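Local coordinates for protein lysyl oxidase (Pichia pastoris, PDB 1W7C) that probably oxidises primary amines, including the side chain of peptidyl lysine, to aldehydes, using a copper ion and a topaquinone formed from its own tyrosine, at residues A[499-511]-A[636-648]. Residues are numbered along the deposited sequence; the frame is centred on the assembly and turned at random.
Unlike the reference sequence in segment 499-511: Gln509 (reference Lys). With CA (calcium ion), chain D; CA (calcium ion), chain E.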
loop_
_atom_site.group_PDB
_atom_site.type_symbol
_atom_site.label_atom_id
_atom_site.label_comp_id
_atom_site.label_asym_id
_atom_site.label_seq_id
_atom_site.Cartn_x
_atom_site.Cartn_y
_atom_site.Cartn_z
ATOM N N ASP A 499 20.813 10.480 -6.425
ATOM C CA ASP A 499 22.039 10.659 -7.197
ATOM C C ASP A 499 22.411 9.232 -7.664
ATOM O O ASP A 499 23.178 8.517 -6.996
ATOM C CB ASP A 499 23.189 11.207 -6.337
ATOM C CG ASP A 499 23.112 12.686 -6.051
ATOM O OD1 ASP A 499 22.287 13.434 -6.624
ATOM O OD2 ASP A 499 23.946 13.144 -5.189
ATOM N N VAL A 500 21.774 8.778 -8.723
ATOM C CA VAL A 500 21.927 7.398 -9.149
ATOM C C VAL A 500 23.171 7.235 -10.004
ATOM O O VAL A 500 23.263 7.792 -11.089
ATOM C CB VAL A 500 20.676 6.918 -9.928
ATOM C CG1 VAL A 500 20.825 5.461 -10.264
ATOM C CG2 VAL A 500 19.443 7.153 -9.094
ATOM N N GLY A 501 24.135 6.488 -9.499
ATOM C CA GLY A 501 25.383 6.330 -10.220
ATOM C C GLY A 501 26.014 7.672 -10.505
ATOM O O GLY A 501 26.338 7.967 -11.674
ATOM N N GLY A 502 26.127 8.467 -9.431
ATOM C CA GLY A 502 26.666 9.817 -9.431
ATOM C C GLY A 502 25.610 10.903 -9.466
ATOM O O GLY A 502 24.410 10.613 -9.496
ATOM N N THR A 503 26.030 12.157 -9.415
ATOM C CA THR A 503 25.068 13.248 -9.494
ATOM C C THR A 503 24.439 13.448 -10.851
ATOM O O THR A 503 23.269 13.882 -10.962
ATOM C CB THR A 503 25.690 14.592 -9.047
ATOM O OG1 THR A 503 26.849 14.900 -9.858
ATOM C CG2 THR A 503 26.108 14.595 -7.597
ATOM N N LYS A 504 25.206 13.227 -11.914
ATOM C CA LYS A 504 24.752 13.565 -13.255
ATOM C C LYS A 504 23.773 12.486 -13.711
ATOM O O LYS A 504 24.177 11.333 -13.948
ATOM C CB LYS A 504 25.929 13.691 -14.252
ATOM C CG LYS A 504 25.523 14.202 -15.589
ATOM C CD LYS A 504 26.663 14.237 -16.641
ATOM C CE LYS A 504 26.195 14.800 -17.995
ATOM N NZ LYS A 504 27.327 14.889 -18.956
ATOM N N ASN A 505 22.501 12.876 -13.828
ATOM C CA ASN A 505 21.415 11.950 -14.046
ATOM C C ASN A 505 20.497 12.437 -15.171
ATOM O O ASN A 505 20.658 13.524 -15.722
ATOM C CB ASN A 505 20.570 11.779 -12.747
ATOM C CG ASN A 505 21.258 11.034 -11.598
ATOM O OD1 ASN A 505 20.658 10.954 -10.520
ATOM N ND2 ASN A 505 22.454 10.452 -11.804
ATOM N N ARG A 506 19.552 11.560 -15.539
ATOM C CA ARG A 506 18.463 11.871 -16.467
ATOM C C ARG A 506 17.211 11.316 -15.823
ATOM O O ARG A 506 17.282 10.366 -15.057
ATOM C CB ARG A 506 18.675 11.147 -17.775
ATOM C CG ARG A 506 19.654 11.688 -18.631
ATOM C CD ARG A 506 19.439 11.254 -20.120
ATOM N NE ARG A 506 20.579 11.728 -20.840
ATOM C CZ ARG A 506 21.781 11.182 -20.783
ATOM N NH1 ARG A 506 21.962 10.022 -20.227
ATOM N NH2 ARG A 506 22.767 11.764 -21.449
ATOM N N ALA A 507 16.083 11.945 -16.048
ATOM C CA ALA A 507 14.809 11.417 -15.618
ATOM C C ALA A 507 14.066 10.949 -16.855
ATOM O O ALA A 507 14.021 11.633 -17.858
ATOM C CB ALA A 507 13.999 12.485 -14.912
ATOM N N SER A 508 13.480 9.758 -16.765
ATOM C CA SER A 508 12.796 9.167 -17.898
ATOM C C SER A 508 11.544 8.478 -17.467
ATOM O O SER A 508 11.313 8.230 -16.289
ATOM C CB SER A 508 13.689 8.156 -18.601
ATOM O OG SER A 508 13.881 7.002 -17.778
ATOM N N GLN A 509 10.677 8.208 -18.423
ATOM C CA GLN A 509 9.524 7.363 -18.173
ATOM C C GLN A 509 9.416 6.318 -19.273
ATOM O O GLN A 509 9.639 6.626 -20.451
ATOM C CB GLN A 509 8.246 8.206 -18.148
ATOM C CG GLN A 509 7.931 8.938 -19.375
ATOM C CD GLN A 509 6.689 9.752 -19.251
ATOM O OE1 GLN A 509 5.927 9.623 -18.270
ATOM N NE2 GLN A 509 6.465 10.624 -20.247
ATOM N N TYR A 510 9.094 5.099 -18.877
ATOM C CA TYR A 510 8.633 4.093 -19.829
ATOM C C TYR A 510 7.115 4.175 -19.902
ATOM O O TYR A 510 6.439 3.811 -18.927
ATOM C CB TYR A 510 9.082 2.689 -19.426
ATOM C CG TYR A 510 10.544 2.417 -19.740
ATOM C CD1 TYR A 510 11.543 2.771 -18.870
ATOM C CD2 TYR A 510 10.920 1.870 -20.947
ATOM C CE1 TYR A 510 12.867 2.542 -19.163
ATOM C CE2 TYR A 510 12.247 1.661 -21.254
ATOM C CZ TYR A 510 13.219 1.993 -20.355
ATOM O OH TYR A 510 14.556 1.786 -20.647
ATOM N N VAL A 511 6.602 4.682 -21.011
ATOM C CA VAL A 511 5.182 4.861 -21.243
ATOM C C VAL A 511 4.657 3.551 -21.815
ATOM O O VAL A 511 5.269 2.963 -22.708
ATOM C CB VAL A 511 4.919 6.038 -22.239
ATOM C CG1 VAL A 511 3.456 6.187 -22.612
ATOM C CG2 VAL A 511 5.500 7.312 -21.670
ATOM N N ASP A 636 12.328 25.920 -16.628
ATOM C CA ASP A 636 12.555 25.260 -17.915
ATOM C C ASP A 636 14.009 24.849 -18.107
ATOM O O ASP A 636 14.469 24.687 -19.236
ATOM C CB ASP A 636 12.125 26.171 -19.078
ATOM C CG ASP A 636 12.116 25.466 -20.399
ATOM O OD1 ASP A 636 11.604 24.299 -20.427
ATOM O OD2 ASP A 636 12.568 26.048 -21.472
ATOM N N GLU A 637 14.705 24.597 -17.024
ATOM C CA GLU A 637 16.105 24.233 -17.144
ATOM C C GLU A 637 16.246 22.802 -17.649
ATOM O O GLU A 637 15.402 21.957 -17.388
ATOM C CB GLU A 637 16.861 24.421 -15.842
ATOM C CG GLU A 637 17.036 25.888 -15.468
ATOM C CD GLU A 637 17.712 26.085 -14.129
ATOM O OE1 GLU A 637 17.242 25.490 -13.146
ATOM O OE2 GLU A 637 18.693 26.861 -14.050
ATOM N N SER A 638 17.279 22.561 -18.423
ATOM C CA SER A 638 17.567 21.214 -18.886
ATOM C C SER A 638 17.841 20.276 -17.715
ATOM O O SER A 638 18.566 20.604 -16.786
ATOM C CB SER A 638 18.788 21.198 -19.796
ATOM O OG SER A 638 19.086 19.867 -20.210
ATOM N N LEU A 639 17.256 19.096 -17.813
ATOM C CA LEU A 639 17.502 18.017 -16.859
ATOM C C LEU A 639 18.270 16.869 -17.538
ATOM O O LEU A 639 18.418 15.791 -16.978
ATOM C CB LEU A 639 16.173 17.474 -16.324
ATOM C CG LEU A 639 15.298 18.474 -15.560
ATOM C CD1 LEU A 639 13.957 17.815 -15.229
ATOM C CD2 LEU A 639 15.973 19.020 -14.337
ATOM N N ASP A 640 18.721 17.106 -18.767
ATOM C CA ASP A 640 19.256 16.051 -19.609
ATOM C C ASP A 640 20.761 15.890 -19.318
ATOM O O ASP A 640 21.587 16.437 -20.004
ATOM C CB ASP A 640 18.976 16.428 -21.083
ATOM C CG ASP A 640 19.187 15.298 -22.037
ATOM O OD1 ASP A 640 19.640 14.238 -21.615
ATOM O OD2 ASP A 640 18.938 15.389 -23.255
ATOM N N GLY A 641 21.084 15.198 -18.229
ATOM C CA GLY A 641 22.466 15.046 -17.765
ATOM C C GLY A 641 22.797 16.144 -16.764
ATOM O O GLY A 641 23.618 17.024 -17.016
ATOM N N GLU A 642 22.096 16.119 -15.647
ATOM C CA GLU A 642 22.161 17.141 -14.633
ATOM C C GLU A 642 21.912 16.494 -13.282
ATOM O O GLU A 642 21.396 15.388 -13.211
ATOM C CB GLU A 642 21.133 18.241 -14.904
ATOM C CG GLU A 642 21.372 19.033 -16.184
ATOM C CD GLU A 642 22.652 19.859 -16.218
ATOM O OE1 GLU A 642 23.217 20.206 -15.168
ATOM O OE2 GLU A 642 23.092 20.179 -17.331
ATOM N N ASP A 643 22.243 17.206 -12.214
ATOM C CA ASP A 643 21.876 16.763 -10.862
ATOM C C ASP A 643 20.406 17.106 -10.658
ATOM O O ASP A 643 20.016 18.288 -10.689
ATOM C CB ASP A 643 22.749 17.487 -9.864
ATOM C CG ASP A 643 22.558 17.010 -8.469
ATOM O OD1 ASP A 643 21.612 16.235 -8.213
ATOM O OD2 ASP A 643 23.368 17.359 -7.558
ATOM N N ILE A 644 19.586 16.068 -10.537
ATOM C CA ILE A 644 18.142 16.183 -10.458
ATOM C C ILE A 644 17.730 15.953 -9.010
ATOM O O ILE A 644 18.315 15.139 -8.266
ATOM C CB ILE A 644 17.484 15.129 -11.396
ATOM C CG1 ILE A 644 17.885 15.399 -12.849
ATOM C CG2 ILE A 644 15.953 15.137 -11.245
ATOM C CD1 ILE A 644 17.459 14.346 -13.829
ATOM N N VAL A 645 16.691 16.690 -8.622
ATOM C CA VAL A 645 15.986 16.474 -7.363
ATOM C C VAL A 645 14.511 16.184 -7.714
ATOM O O VAL A 645 13.917 16.867 -8.563
ATOM C CB VAL A 645 16.019 17.752 -6.470
ATOM C CG1 VAL A 645 15.230 17.571 -5.193
ATOM C CG2 VAL A 645 17.435 18.174 -6.211
ATOM N N ALA A 646 13.958 15.136 -7.086
ATOM C CA ALA A 646 12.529 14.867 -7.190
ATOM C C ALA A 646 11.869 15.355 -5.910
ATOM O O ALA A 646 12.265 15.028 -4.836
ATOM C CB ALA A 646 12.253 13.389 -7.402
ATOM N N TRP A 647 10.821 16.143 -6.094
ATOM C CA TRP A 647 10.009 16.657 -4.974
ATOM C C TRP A 647 8.700 15.866 -5.092
ATOM O O TRP A 647 7.912 16.104 -6.024
ATOM C CB TRP A 647 9.779 18.182 -5.154
ATOM C CG TRP A 647 11.040 18.989 -5.291
ATOM C CD1 TRP A 647 11.672 19.229 -6.444
ATOM C CD2 TRP A 647 11.779 19.703 -4.266
ATOM N NE1 TRP A 647 12.796 19.983 -6.218
ATOM C CE2 TRP A 647 12.886 20.294 -4.891
ATOM C CE3 TRP A 647 11.644 19.840 -2.882
ATOM C CZ2 TRP A 647 13.817 21.076 -4.207
ATOM C CZ3 TRP A 647 12.565 20.619 -2.187
ATOM C CH2 TRP A 647 13.660 21.219 -2.851
ATOM N N VAL A 648 8.532 14.903 -4.173
ATOM C CA VAL A 648 7.518 13.886 -4.259
ATOM C C VAL A 648 6.457 14.124 -3.215
ATOM O O VAL A 648 6.765 14.314 -2.049
ATOM C CB VAL A 648 8.115 12.469 -4.080
ATOM C CG1 VAL A 648 7.036 11.459 -4.233
ATOM C CG2 VAL A 648 9.248 12.241 -5.076
HETATM CA CA CA D . 20.404 14.401 -7.453
HETATM CA CA CA E . 15.146 25.360 -12.161
HETATM O O HOH W 1 20.950 13.544 -9.653
HETATM O O HOH W 2 22.981 14.726 -22.122
HETATM O O HOH W 3 16.422 14.058 -17.945
HETATM O O HOH W 4 16.267 24.431 -10.250
HETATM O O HOH W 5 15.710 27.336 -10.886
#
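Asn505 and Glu642 form an antiparallel hydrogen-bonded pair where strands 504-518 and 642-654 of the enzyme domain meet. Asn505 N donates to Glu642 O (2.8 Å), and Glu642 N returns a bond to Asn505 O (3.0 Å). A weak bond from Gly641 N reaches the same Asn505 O, so Gly641 and Glu642 together face one residue, a G1 beta bulge.

The Arg506 side chain borders this bulge. From CB, chi1 of -76° sets CG beside the backbone N, where CG passes 3.8 Å from Gly641 N. The chain stays extended: CD lies 3.3 Å from Asp640 OD1, and NE bonds that oxygen at 2.8 Å as a salt bridge. OD1 sits at the guanidinium edge, in its plane, while the carboxylate is turned 77° against it. At the tip, NH2 donates to a water that in turn donates to Asp640 O.

On the other side of the bulge, Asp499 OD1 and Asp643 OD1 bind the same calcium ion, each at 2.3 Å. Ile644 O, a water, Asp497 and Leu498 complete its shell. That water also donates to Thr503 O and accepts from Ile644 N (3.0 Å). Lys65, salt-bridged to Asp643 OD2 and also the polar partner of Asp499, probably joins calcium in offsetting the clustered negative charge. Because the ion takes Asp499 from one segment and Asp643 and Ile644 from the other, it cross-links them beside their short backbone ladder.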